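Side-chain contacts in putrescine aminotransferase (Halomonas elongata DSM 2581, PDB 6GWI), which probably transfers amino groups from amines such as putrescine to carbonyl acceptors, using bound pyridoxal-5'-phosphate as a class-III aminotransferase: residues L10-H15 with L25-S30; G38-D43 with R429-E434; Y184-G189 with A378-A383; L212-V217 with A247-L252; L265-W268 with Q272-G275. All coordinates share one frame; numbering follows the deposited sequence.

Contact 1. Residues L10-H15 with L25-S30; sequences LDRAHH and LGEEGS
Arg12 lies across Gly26 where two short helices, 4-14 and 22-28, pack side by side in the N-terminal part of the subunit. From CB the chain leaves with CG anti to the backbone N (chi1 -173°) and stays extended to NE, which carries it over the second helix. CG rests 3.9 Å from Gly26 CA, and CD comes 3.6 Å from Gly26 O. NE and CZ both approach Gly26 O to 3.2 Å, the oxygen standing 3.1 Å above the guanidinium plane, over its centre. No hydrogen bond forms, NE being badly angled, and the attraction is probably electrostatic. At the tip, NH2 meets Glu27 CG at 4.0 Å, while the Glu27 carboxylate stays apart. A CB on Gly26 would fall 2.9 Å from Arg12 NE, too close for the arginine to lie as it does.

The neighbouring Asp11 brings OD2 within 4.0 Å of Ser30 CB, just past the end of helix 22-28. That oxygen is hydrogen-bonded to His17 NE2, whereas OD1 is hydrogen-bonded to Thr89 OG1 of the second subunit, so the carboxylate ties helix 4-14 to that subunit. Putting an alanine in place of Asp11 would probably leave His15, His17 and that threonine without their common mate and set both imidazoles freer to turn. His15 ND1 bonds to Asp11 OD1 at 2.9 Å, on the syn side of the carboxylate, with the oxygen only 4° from the imidazole plane.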
# COMPACT_ATOMS: atom_id res chain seq x y z
N LEU B 10 16.47 -20.84 1.50
CA LEU B 10 16.55 -19.47 1.00
C LEU B 10 15.50 -18.58 1.64
O LEU B 10 15.78 -17.44 2.03
CB LEU B 10 16.39 -19.44 -0.52
CG LEU B 10 17.59 -19.84 -1.38
CD1 LEU B 10 17.19 -19.78 -2.85
CD2 LEU B 10 18.80 -18.96 -1.12
N ASP B 11 14.27 -19.09 1.75
CA ASP B 11 13.20 -18.31 2.36
C ASP B 11 13.53 -17.98 3.80
O ASP B 11 13.33 -16.84 4.25
CB ASP B 11 11.88 -19.08 2.28
CG ASP B 11 10.69 -18.20 2.53
OD1 ASP B 11 10.32 -17.43 1.62
OD2 ASP B 11 10.13 -18.25 3.64
N ARG B 12 14.02 -18.96 4.55
CA ARG B 12 14.41 -18.70 5.93
C ARG B 12 15.49 -17.62 5.99
O ARG B 12 15.48 -16.78 6.90
CB ARG B 12 14.92 -19.99 6.58
CG ARG B 12 15.18 -19.87 8.07
CD ARG B 12 15.87 -21.10 8.60
NE ARG B 12 15.85 -21.14 10.06
CZ ARG B 12 16.30 -22.16 10.79
NH1 ARG B 12 16.82 -23.23 10.19
NH2 ARG B 12 16.23 -22.11 12.11
N ALA B 13 16.40 -17.62 5.03
CA ALA B 13 17.55 -16.73 5.10
C ALA B 13 17.19 -15.27 4.81
O ALA B 13 17.82 -14.37 5.36
CB ALA B 13 18.63 -17.19 4.11
N HIS B 14 16.17 -15.03 3.98
CA HIS B 14 15.99 -13.72 3.38
C HIS B 14 14.59 -13.12 3.44
O HIS B 14 14.45 -11.93 3.17
CB HIS B 14 16.40 -13.77 1.89
CG HIS B 14 17.81 -14.22 1.66
ND1 HIS B 14 18.89 -13.57 2.20
CD2 HIS B 14 18.31 -15.25 0.94
CE1 HIS B 14 20.00 -14.18 1.83
NE2 HIS B 14 19.67 -15.21 1.06
N HIS B 15 13.56 -13.90 3.76
CA HIS B 15 12.17 -13.47 3.59
C HIS B 15 11.47 -13.40 4.94
O HIS B 15 11.31 -14.42 5.61
CB HIS B 15 11.42 -14.41 2.65
CG HIS B 15 10.01 -14.00 2.37
ND1 HIS B 15 9.08 -14.85 1.83
CD2 HIS B 15 9.38 -12.82 2.55
CE1 HIS B 15 7.92 -14.22 1.70
NE2 HIS B 15 8.08 -12.98 2.13
N LEU B 25 8.68 -20.35 12.47
CA LEU B 25 8.52 -20.81 11.10
C LEU B 25 9.85 -21.26 10.51
O LEU B 25 9.91 -22.25 9.78
CB LEU B 25 7.89 -19.72 10.24
CG LEU B 25 7.64 -20.12 8.79
CD1 LEU B 25 6.69 -21.31 8.71
CD2 LEU B 25 7.10 -18.94 7.98
N GLY B 26 10.93 -20.54 10.81
CA GLY B 26 12.24 -20.96 10.34
C GLY B 26 12.63 -22.34 10.85
O GLY B 26 13.29 -23.11 10.14
N GLU B 27 12.23 -22.67 12.08
CA GLU B 27 12.55 -23.98 12.64
C GLU B 27 11.69 -25.09 12.06
O GLU B 27 12.18 -26.22 11.89
CB GLU B 27 12.40 -23.95 14.16
CG GLU B 27 13.50 -23.18 14.88
CD GLU B 27 13.15 -22.85 16.32
OE1 GLU B 27 11.99 -23.07 16.72
OE2 GLU B 27 14.03 -22.36 17.05
N GLU B 28 10.43 -24.82 11.74
CA GLU B 28 9.56 -25.87 11.21
C GLU B 28 9.60 -25.96 9.70
O GLU B 28 9.33 -27.03 9.15
CB GLU B 28 8.12 -25.68 11.70
CG GLU B 28 7.49 -24.33 11.44
CD GLU B 28 6.34 -24.04 12.39
OE1 GLU B 28 5.51 -23.17 12.08
OE2 GLU B 28 6.27 -24.69 13.46
N GLY B 29 9.95 -24.87 9.01
CA GLY B 29 10.03 -24.87 7.56
C GLY B 29 8.76 -24.41 6.88
O GLY B 29 7.68 -24.94 7.13
N SER B 30 8.89 -23.41 6.01
CA SER B 30 7.73 -22.85 5.33
C SER B 30 7.17 -23.82 4.29
O SER B 30 7.92 -24.53 3.62
CB SER B 30 8.09 -21.52 4.66
OG SER B 30 6.93 -20.80 4.28

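Contact 2. Residues G38-D43 with R429-E434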
# COMPACT_ATOMS: atom_id res chain seq x y z
N GLY B 38 -8.52 -23.64 -10.62
CA GLY B 38 -9.85 -23.80 -10.08
C GLY B 38 -9.89 -23.28 -8.65
O GLY B 38 -9.54 -22.13 -8.38
N VAL B 39 -10.33 -24.13 -7.73
CA VAL B 39 -10.34 -23.80 -6.31
C VAL B 39 -9.21 -24.52 -5.56
O VAL B 39 -9.24 -24.60 -4.33
CB VAL B 39 -11.70 -24.10 -5.67
CG1 VAL B 39 -12.80 -23.33 -6.39
CG2 VAL B 39 -12.00 -25.60 -5.70
N TYR B 40 -8.21 -25.03 -6.28
CA TYR B 40 -7.17 -25.87 -5.69
C TYR B 40 -5.79 -25.22 -5.83
O TYR B 40 -5.46 -24.66 -6.88
CB TYR B 40 -7.14 -27.25 -6.35
CG TYR B 40 -8.39 -28.06 -6.11
CD1 TYR B 40 -8.51 -28.86 -4.98
CD2 TYR B 40 -9.45 -28.03 -7.01
CE1 TYR B 40 -9.66 -29.59 -4.75
CE2 TYR B 40 -10.59 -28.76 -6.79
CZ TYR B 40 -10.69 -29.54 -5.66
OH TYR B 40 -11.83 -30.28 -5.42
N ILE B 41 -4.99 -25.35 -4.78
CA ILE B 41 -3.59 -24.94 -4.79
C ILE B 41 -2.73 -26.18 -4.71
O ILE B 41 -3.16 -27.25 -4.26
CB ILE B 41 -3.25 -23.96 -3.65
CG1 ILE B 41 -3.48 -24.64 -2.29
CG2 ILE B 41 -4.07 -22.69 -3.79
CD1 ILE B 41 -3.06 -23.80 -1.10
N HIS B 42 -1.47 -26.03 -5.12
CA HIS B 42 -0.50 -27.12 -5.09
C HIS B 42 0.79 -26.63 -4.45
O HIS B 42 1.18 -25.48 -4.64
CB HIS B 42 -0.21 -27.62 -6.51
CG HIS B 42 -1.41 -28.18 -7.21
ND1 HIS B 42 -2.39 -27.38 -7.76
CD2 HIS B 42 -1.78 -29.45 -7.47
CE1 HIS B 42 -3.31 -28.13 -8.32
NE2 HIS B 42 -2.97 -29.40 -8.16
N ASP B 43 1.43 -27.51 -3.67
CA ASP B 43 2.67 -27.16 -3.00
C ASP B 43 3.84 -27.92 -3.61
O ASP B 43 3.67 -28.82 -4.44
CB ASP B 43 2.57 -27.42 -1.49
CG ASP B 43 2.46 -28.90 -1.13
OD1 ASP B 43 2.77 -29.77 -1.98
OD2 ASP B 43 2.06 -29.19 0.02
N ARG B 429 -20.61 -27.07 -6.66
CA ARG B 429 -21.34 -27.75 -5.60
C ARG B 429 -20.62 -29.02 -5.16
O ARG B 429 -20.56 -29.32 -3.96
CB ARG B 429 -22.76 -28.06 -6.06
CG ARG B 429 -23.68 -26.86 -5.98
CD ARG B 429 -25.06 -27.21 -6.46
NE ARG B 429 -26.03 -26.17 -6.13
CZ ARG B 429 -27.34 -26.36 -6.11
NH1 ARG B 429 -27.84 -27.56 -6.40
NH2 ARG B 429 -28.15 -25.36 -5.79
N GLU B 430 -20.09 -29.79 -6.11
CA GLU B 430 -19.32 -30.97 -5.75
C GLU B 430 -18.08 -30.58 -4.95
O GLU B 430 -17.65 -31.33 -4.07
CB GLU B 430 -18.93 -31.75 -7.00
CG GLU B 430 -18.44 -30.91 -8.18
CD GLU B 430 -19.55 -30.58 -9.18
OE1 GLU B 430 -20.55 -29.94 -8.78
OE2 GLU B 430 -19.43 -30.97 -10.36
N GLU B 431 -17.51 -29.41 -5.23
CA GLU B 431 -16.35 -28.94 -4.47
C GLU B 431 -16.75 -28.46 -3.08
O GLU B 431 -15.97 -28.61 -2.13
CB GLU B 431 -15.63 -27.84 -5.25
CG GLU B 431 -14.93 -28.37 -6.50
CD GLU B 431 -14.55 -27.29 -7.50
OE1 GLU B 431 -15.03 -26.15 -7.38
OE2 GLU B 431 -13.77 -27.61 -8.43
N ILE B 432 -17.95 -27.90 -2.92
CA ILE B 432 -18.46 -27.61 -1.58
C ILE B 432 -18.65 -28.90 -0.80
O ILE B 432 -18.34 -28.97 0.40
CB ILE B 432 -19.76 -26.79 -1.65
CG1 ILE B 432 -19.45 -25.34 -2.03
CG2 ILE B 432 -20.50 -26.85 -0.31
CD1 ILE B 432 -20.68 -24.52 -2.38
N ASP B 433 -19.19 -29.93 -1.45
CA ASP B 433 -19.33 -31.24 -0.81
C ASP B 433 -17.99 -31.74 -0.29
O ASP B 433 -17.89 -32.20 0.86
CB ASP B 433 -19.92 -32.25 -1.79
CG ASP B 433 -21.39 -32.00 -2.07
OD1 ASP B 433 -22.06 -31.36 -1.24
OD2 ASP B 433 -21.87 -32.46 -3.13
N GLU B 434 -16.95 -31.69 -1.13
CA GLU B 434 -15.63 -32.13 -0.70
C GLU B 434 -15.15 -31.33 0.50
O GLU B 434 -14.57 -31.88 1.44
CB GLU B 434 -14.64 -32.01 -1.86
CG GLU B 434 -13.24 -32.54 -1.55
CD GLU B 434 -12.24 -32.23 -2.64
OE1 GLU B 434 -12.60 -31.50 -3.59
OE2 GLU B 434 -11.09 -32.70 -2.55
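Tyr40 and Glu434 reach for each other from opposite directions, phenol against carboxylate, between a strand and a helix. Glu434 OE1 lies in the plane of the tyrosine ring, at its edge, and the carboxylate is turned 41° from that ring. Tyr40 OH donates to Glu434 OE1, but the modelled separation of 2.3 Å is too short to be trusted in detail. Glu431 approaches the same ring differently: its carboxylate stands nearly upright to it, the planes 80° apart, with OE2 3.8 Å from Tyr40 CE2. The other oxygen faces Val39, whose CG2 lies 3.5 Å from Glu431 OE1. An extended chain beyond CG brings this carboxylate up to the valine, while OE1 accepts a hydrogen bond from Arg428 N, just before the helix. Replacing Glu431 by an alanine would probably leave that amide without its side-chain acceptor and remove the carboxylate that covers part of Val39. The contact thus joins strand 40-43, the middle strand of a small antiparallel sheet, to helix 429-450; Tyr40 and Glu434 both touch Leu50 of the adjoining strand 48-50, and salt bridges from Arg429 and Asp433 secure the helix to helix 342-359.

Contact 3. Residues Y184-G189 with A378-A383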
# COMPACT_ATOMS: atom_id res chain seq x y z
N TYR B 184 -20.49 -9.87 18.63
CA TYR B 184 -20.14 -11.29 18.57
C TYR B 184 -20.97 -12.05 19.60
O TYR B 184 -20.57 -12.22 20.75
CB TYR B 184 -18.64 -11.47 18.84
CG TYR B 184 -18.12 -12.89 18.75
CD1 TYR B 184 -18.82 -13.87 18.06
CD2 TYR B 184 -16.91 -13.23 19.34
CE1 TYR B 184 -18.34 -15.17 17.98
CE2 TYR B 184 -16.42 -14.51 19.26
CZ TYR B 184 -17.13 -15.48 18.58
OH TYR B 184 -16.62 -16.75 18.51
N TRP B 185 -22.12 -12.57 19.16
CA TRP B 185 -23.06 -13.16 20.11
C TRP B 185 -22.49 -14.41 20.76
O TRP B 185 -22.56 -14.57 21.99
CB TRP B 185 -24.39 -13.49 19.42
CG TRP B 185 -25.39 -14.08 20.38
CD1 TRP B 185 -26.16 -13.41 21.27
CD2 TRP B 185 -25.70 -15.47 20.55
NE1 TRP B 185 -26.94 -14.28 21.99
CE2 TRP B 185 -26.67 -15.56 21.57
CE3 TRP B 185 -25.25 -16.65 19.95
CZ2 TRP B 185 -27.21 -16.78 21.98
CZ3 TRP B 185 -25.78 -17.86 20.37
CH2 TRP B 185 -26.75 -17.91 21.38
N PHE B 186 -21.93 -15.34 19.97
CA PHE B 186 -21.51 -16.61 20.55
C PHE B 186 -20.44 -16.39 21.61
O PHE B 186 -20.49 -17.00 22.68
CB PHE B 186 -21.00 -17.56 19.47
CG PHE B 186 -20.74 -18.95 20.00
CD1 PHE B 186 -19.53 -19.26 20.60
CD2 PHE B 186 -21.70 -19.94 19.90
CE1 PHE B 186 -19.29 -20.54 21.09
CE2 PHE B 186 -21.47 -21.21 20.39
CZ PHE B 186 -20.26 -21.51 20.99
N GLY B 187 -19.47 -15.53 21.32
CA GLY B 187 -18.37 -15.34 22.25
C GLY B 187 -18.69 -14.44 23.42
O GLY B 187 -18.13 -14.62 24.51
N GLU B 188 -19.59 -13.46 23.23
CA GLU B 188 -19.75 -12.40 24.21
C GLU B 188 -21.18 -12.06 24.56
O GLU B 188 -21.39 -11.14 25.37
CB GLU B 188 -19.04 -11.13 23.70
CG GLU B 188 -17.58 -11.33 23.35
CD GLU B 188 -16.86 -10.03 23.04
OE1 GLU B 188 -17.44 -8.95 23.28
OE2 GLU B 188 -15.72 -10.09 22.53
N GLY B 189 -22.18 -12.75 24.01
CA GLY B 189 -23.55 -12.32 24.19
C GLY B 189 -24.55 -13.41 24.53
O GLY B 189 -25.76 -13.16 24.53
N ALA B 378 -18.34 -20.12 9.32
CA ALA B 378 -17.54 -20.31 10.52
C ALA B 378 -18.12 -21.44 11.36
O ALA B 378 -19.33 -21.70 11.34
CB ALA B 378 -17.47 -19.03 11.35
N LEU B 379 -17.23 -22.11 12.11
CA LEU B 379 -17.61 -23.08 13.12
C LEU B 379 -17.02 -22.66 14.46
O LEU B 379 -15.91 -22.13 14.53
CB LEU B 379 -17.10 -24.49 12.79
CG LEU B 379 -17.41 -25.10 11.43
CD1 LEU B 379 -16.62 -26.38 11.25
CD2 LEU B 379 -18.91 -25.35 11.27
N GLU B 380 -17.77 -22.92 15.53
CA GLU B 380 -17.32 -22.66 16.90
C GLU B 380 -17.03 -24.01 17.54
O GLU B 380 -17.94 -24.82 17.75
CB GLU B 380 -18.36 -21.88 17.69
CG GLU B 380 -18.71 -20.51 17.13
CD GLU B 380 -17.58 -19.50 17.26
OE1 GLU B 380 -16.48 -19.89 17.72
OE2 GLU B 380 -17.79 -18.32 16.92
N LEU B 381 -15.76 -24.26 17.86
CA LEU B 381 -15.37 -25.50 18.52
C LEU B 381 -15.57 -25.35 20.03
O LEU B 381 -15.16 -24.35 20.62
CB LEU B 381 -13.92 -25.84 18.20
CG LEU B 381 -13.56 -25.93 16.71
CD1 LEU B 381 -12.13 -26.43 16.54
CD2 LEU B 381 -14.53 -26.81 15.94
N VAL B 382 -16.21 -26.35 20.64
CA VAL B 382 -16.46 -26.35 22.08
C VAL B 382 -16.13 -27.73 22.64
O VAL B 382 -16.20 -28.74 21.93
CB VAL B 382 -17.93 -25.99 22.42
CG1 VAL B 382 -18.29 -24.62 21.87
CG2 VAL B 382 -18.88 -27.07 21.90
N ALA B 383 -15.76 -27.75 23.92
CA ALA B 383 -15.54 -29.00 24.63
C ALA B 383 -16.83 -29.57 25.22
O ALA B 383 -16.96 -30.79 25.35
CB ALA B 383 -14.52 -28.80 25.75
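Glu380 OE2 is gripped twice: Tyr184 OH donates to it at 2.5 Å, and Arg371 NH1 forms a salt bridge with it. The hydroxyl arrives on the syn side of the carboxylate, 35° out of its plane, and the oxygen in turn lies at the edge of the tyrosine ring. OE1 is equally engaged, by a salt bridge to Arg390 and a hydrogen bond with Thr418, so both oxygens of this buried acid are satisfied.

Phe186 supplies the apolar half of the arrangement. Glu380 CG sits over the face of its ring, 3.8 Å from the centroid and 13° off the normal, a CH-pi contact. Because the glutamate chain bends at chi2, its carboxylate lies almost parallel to the phenylalanine ring, over its CD1 side, the two planes only 5° apart. At the far rim Phe186 CZ meets Val382 CG1 at 3.8 Å, edge-on. Tyr184, the N-cap residue of helix 185-188, also lies beneath that helix's first turn, with Gly187 N 3.5 Å above its ring plane.

A short helix is thereby fastened to strand 376-381 of the antiparallel sheet of the C-terminal part. With two arginines and a phenol turned on one carboxylate, Glu380 is likely to stay ionised despite its burial, its negative charge shared among partners from two neighbouring strands, a loop and the helix's N-cap.

Contact 4. Residues L212-V217 with A247-L252; sequences LGEEKV and AKYDIL
Glu214 turns its carboxylate not to a hydrogen-bond donor of Tyr249 but to the C-H edge of the ring. Glu214 CD lies in the ring plane, 3.6 Å from Tyr249 CD1, and OE1 is equally near CE1; the slightly positive C-H edge is probably a mildly favourable place for the oxygen. The two side chains run at about a right angle, carboxylate and ring planes 75° apart. Glu214 gets there by placing CG between its backbone N and carbonyl carbon (chi1 67°), after which the chain is extended. The phenol itself is engaged elsewhere, its OH bonded to Glu206.

Deeper in, Val217 CG1 presses on Ile251 CD1 at 3.5 Å, tighter than ordinary van der Waals contact. The isoleucine chain is extended through both torsions, which carries CD1 out to the valine. Between these two pairs the chains approach without bonding directly: Lys140 NZ bridges them, donating hydrogen bonds to the carbonyl oxygens of both Val217 and Asp250, the latter the centre of an inverse gamma turn. The segments lead into neighbouring parallel strands, 217-222 and 252-255, joined through helix 238-248 in a beta-alpha-beta crossover, with helix 194-212 packing on Tyr249 and helix 117-134 on Leu252.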
# COMPACT_ATOMS: atom_id res chain seq x y z
N LEU B 212 -17.44 10.79 24.31
CA LEU B 212 -16.51 11.70 23.68
C LEU B 212 -17.14 13.06 23.42
O LEU B 212 -16.45 14.09 23.44
CB LEU B 212 -16.01 11.10 22.37
CG LEU B 212 -15.25 9.78 22.46
CD1 LEU B 212 -15.16 9.14 21.08
CD2 LEU B 212 -13.86 9.94 23.08
N GLY B 213 -18.45 13.09 23.19
CA GLY B 213 -19.14 14.29 22.75
C GLY B 213 -19.29 14.27 21.24
O GLY B 213 -18.30 14.20 20.52
N GLU B 214 -20.54 14.31 20.76
CA GLU B 214 -20.76 14.23 19.32
C GLU B 214 -19.99 15.30 18.56
O GLU B 214 -19.54 15.06 17.43
CB GLU B 214 -22.26 14.33 19.01
CG GLU B 214 -22.91 15.67 19.31
CD GLU B 214 -24.42 15.61 19.19
OE1 GLU B 214 -25.10 15.36 20.21
OE2 GLU B 214 -24.94 15.80 18.07
N GLU B 215 -19.81 16.48 19.15
CA GLU B 215 -19.09 17.55 18.48
C GLU B 215 -17.62 17.21 18.26
O GLU B 215 -16.95 17.92 17.51
CB GLU B 215 -19.22 18.86 19.26
CG GLU B 215 -18.40 18.95 20.55
CD GLU B 215 -18.92 18.05 21.66
OE1 GLU B 215 -18.12 17.70 22.56
OE2 GLU B 215 -20.12 17.70 21.63
N LYS B 216 -17.11 16.18 18.92
CA LYS B 216 -15.73 15.73 18.75
C LYS B 216 -15.61 14.46 17.91
O LYS B 216 -14.49 14.01 17.67
CB LYS B 216 -15.08 15.52 20.12
CG LYS B 216 -14.91 16.79 20.94
CD LYS B 216 -14.27 16.50 22.29
CE LYS B 216 -14.07 17.78 23.09
NZ LYS B 216 -13.47 17.50 24.42
N VAL B 217 -16.73 13.87 17.49
CA VAL B 217 -16.72 12.60 16.77
C VAL B 217 -16.86 12.86 15.28
O VAL B 217 -17.76 13.59 14.85
CB VAL B 217 -17.84 11.66 17.27
CG1 VAL B 217 -17.89 10.39 16.43
CG2 VAL B 217 -17.63 11.32 18.74
N ALA B 247 -28.57 8.16 12.79
CA ALA B 247 -29.53 9.18 12.39
C ALA B 247 -29.65 10.30 13.40
O ALA B 247 -30.07 11.40 13.05
CB ALA B 247 -30.91 8.54 12.17
N LYS B 248 -29.31 10.04 14.66
CA LYS B 248 -29.42 11.04 15.71
C LYS B 248 -28.22 11.98 15.76
O LYS B 248 -28.33 13.07 16.33
CB LYS B 248 -29.58 10.35 17.07
CG LYS B 248 -30.93 9.67 17.24
CD LYS B 248 -30.96 8.71 18.43
CE LYS B 248 -30.54 9.38 19.73
NZ LYS B 248 -30.88 8.53 20.91
N TYR B 249 -27.09 11.59 15.17
CA TYR B 249 -25.84 12.33 15.28
C TYR B 249 -25.26 12.59 13.90
O TYR B 249 -25.44 11.80 12.97
CB TYR B 249 -24.84 11.55 16.15
CG TYR B 249 -25.40 11.23 17.51
CD1 TYR B 249 -25.46 12.19 18.51
CD2 TYR B 249 -25.90 9.96 17.79
CE1 TYR B 249 -25.99 11.90 19.75
CE2 TYR B 249 -26.43 9.66 19.03
CZ TYR B 249 -26.47 10.63 20.01
OH TYR B 249 -26.99 10.34 21.24
N ASP B 250 -24.55 13.71 13.78
CA ASP B 250 -23.94 14.13 12.51
C ASP B 250 -22.54 13.52 12.44
O ASP B 250 -21.53 14.15 12.77
CB ASP B 250 -23.92 15.65 12.40
CG ASP B 250 -23.55 16.12 11.01
OD1 ASP B 250 -23.55 15.29 10.07
OD2 ASP B 250 -23.27 17.33 10.85
N ILE B 251 -22.49 12.27 12.00
CA ILE B 251 -21.27 11.48 11.98
C ILE B 251 -21.20 10.72 10.66
O ILE B 251 -22.23 10.28 10.14
CB ILE B 251 -21.26 10.51 13.18
CG1 ILE B 251 -20.02 9.62 13.18
CG2 ILE B 251 -22.54 9.67 13.18
CD1 ILE B 251 -20.00 8.59 14.30
N LEU B 252 -20.00 10.58 10.12
CA LEU B 252 -19.83 9.83 8.88
C LEU B 252 -19.82 8.33 9.16
O LEU B 252 -19.33 7.87 10.19
CB LEU B 252 -18.53 10.23 8.18
CG LEU B 252 -18.41 11.69 7.74
CD1 LEU B 252 -17.01 11.95 7.20
CD2 LEU B 252 -19.44 12.03 6.67

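Contact 5. Residues L265-W268 with Q272-G275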
# COMPACT_ATOMS: atom_id res chain seq x y z
N LEU B 265 -20.85 -12.00 0.28
CA LEU B 265 -22.05 -12.24 1.06
C LEU B 265 -23.31 -12.33 0.20
O LEU B 265 -24.42 -12.35 0.74
CB LEU B 265 -22.23 -11.14 2.10
CG LEU B 265 -21.07 -10.89 3.06
CD1 LEU B 265 -21.41 -9.75 4.01
CD2 LEU B 265 -20.72 -12.15 3.83
N GLY B 266 -23.16 -12.38 -1.12
CA GLY B 266 -24.30 -12.41 -2.01
C GLY B 266 -24.72 -11.06 -2.54
O GLY B 266 -25.76 -10.97 -3.20
N GLU B 267 -23.94 -10.02 -2.28
CA GLU B 267 -24.20 -8.69 -2.80
C GLU B 267 -22.89 -8.12 -3.32
O GLU B 267 -21.80 -8.60 -2.97
CB GLU B 267 -24.77 -7.76 -1.72
CG GLU B 267 -25.86 -8.37 -0.85
CD GLU B 267 -27.17 -8.53 -1.58
OE1 GLU B 267 -27.39 -7.81 -2.57
OE2 GLU B 267 -27.98 -9.39 -1.16
N TRP B 268 -22.99 -7.08 -4.14
CA TRP B 268 -21.79 -6.38 -4.58
C TRP B 268 -21.08 -5.72 -3.40
O TRP B 268 -19.86 -5.52 -3.44
CB TRP B 268 -22.13 -5.34 -5.64
CG TRP B 268 -22.42 -5.95 -6.97
CD1 TRP B 268 -23.64 -6.17 -7.52
CD2 TRP B 268 -21.46 -6.43 -7.92
NE1 TRP B 268 -23.51 -6.75 -8.76
CE2 TRP B 268 -22.17 -6.92 -9.03
CE3 TRP B 268 -20.06 -6.49 -7.93
CZ2 TRP B 268 -21.54 -7.46 -10.14
CZ3 TRP B 268 -19.44 -7.03 -9.04
CH2 TRP B 268 -20.18 -7.51 -10.13
N GLN B 272 -24.96 -3.27 1.15
CA GLN B 272 -26.25 -3.47 0.51
C GLN B 272 -27.03 -4.59 1.18
O GLN B 272 -28.27 -4.56 1.19
CB GLN B 272 -26.05 -3.77 -0.98
CG GLN B 272 -25.51 -2.60 -1.76
CD GLN B 272 -24.90 -3.00 -3.08
OE1 GLN B 272 -24.46 -4.14 -3.26
NE2 GLN B 272 -24.86 -2.06 -4.02
N HIS B 273 -26.34 -5.58 1.75
CA HIS B 273 -27.04 -6.66 2.44
C HIS B 273 -27.79 -6.13 3.66
O HIS B 273 -28.87 -6.64 3.99
CB HIS B 273 -26.06 -7.74 2.87
CG HIS B 273 -26.70 -8.89 3.59
ND1 HIS B 273 -26.73 -8.99 4.97
CD2 HIS B 273 -27.33 -9.99 3.12
CE1 HIS B 273 -27.35 -10.10 5.31
NE2 HIS B 273 -27.73 -10.73 4.21
N TYR B 274 -27.25 -5.12 4.33
CA TYR B 274 -27.83 -4.57 5.54
C TYR B 274 -28.48 -3.21 5.32
O TYR B 274 -28.86 -2.55 6.29
CB TYR B 274 -26.77 -4.46 6.63
CG TYR B 274 -26.22 -5.78 7.11
CD1 TYR B 274 -26.93 -6.57 8.00
CD2 TYR B 274 -24.99 -6.24 6.66
CE1 TYR B 274 -26.42 -7.78 8.44
CE2 TYR B 274 -24.48 -7.45 7.09
CZ TYR B 274 -25.19 -8.22 7.98
OH TYR B 274 -24.68 -9.42 8.40
N GLY B 275 -28.59 -2.77 4.07
CA GLY B 275 -29.27 -1.52 3.76
C GLY B 275 -28.61 -0.28 4.33
O GLY B 275 -29.31 0.64 4.77
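Leu265 begins the contact, turned toward His273 and touching it mainly through its backbone: Leu265 O lies 4.4 Å from His273 CD2, at an oblique angle to the ring. Its side chain packs on Leu373 of strand 367-373, against which His273 and Tyr274 also rest. After Gly266, whose positive phi turns the chain, Glu267 carries the largest share of this segment's contact. Its CG meets His273 CB at 3.8 Å, the two side chains crossing at about a right angle. A bend at chi2 (-73°) then turns the carboxylate so that OE2 lies near the ring plane, off its edge, the two planes 45° apart. OE2 and His273 NE2 nevertheless remain 5.5 Å from each other. On its other flank, Glu267 CB is 3.9 Å from Gln272 OE1.

Trp268 ends the walk by offering its stem rather than its indole, which leads off to helices 324-339 and 342-359. Trp268 CB stands 3.5 Å from Gln272 OE1, an oxygen that also takes a weak hydrogen bond from Phe269 N. The loop is therefore folded onto the short helix 270-273 largely by side-chain packing, with Gln272 OE1 set 3.4 Å from Trp268 N; Glu267, which also touches Arg347, might slightly favour a protonated His273.

How the contacts relate
Along the chain contact 1 closes first; contact 2 then joins residues near the start and the end of the chain and encloses contact 3, which itself encloses contacts 4 and 5 in series. None touches another. Contacts 1 and 4 are the farthest apart, their centres about 48 Å from each other, while contacts 1 and 2 approach to about 8 Å between nearest atoms. Helix 429-450 links contacts 2 and 3, since it also packs on strand 376-381, and side chains of contacts 3 and 5 both pack on strand 367-373. Contact 4 flanks the parallel sheet; contact 5 has Leu265 about 11 Å from the bound pyridoxal-5'-phosphate. Contact 1 alone is tied extensively to the second subunit.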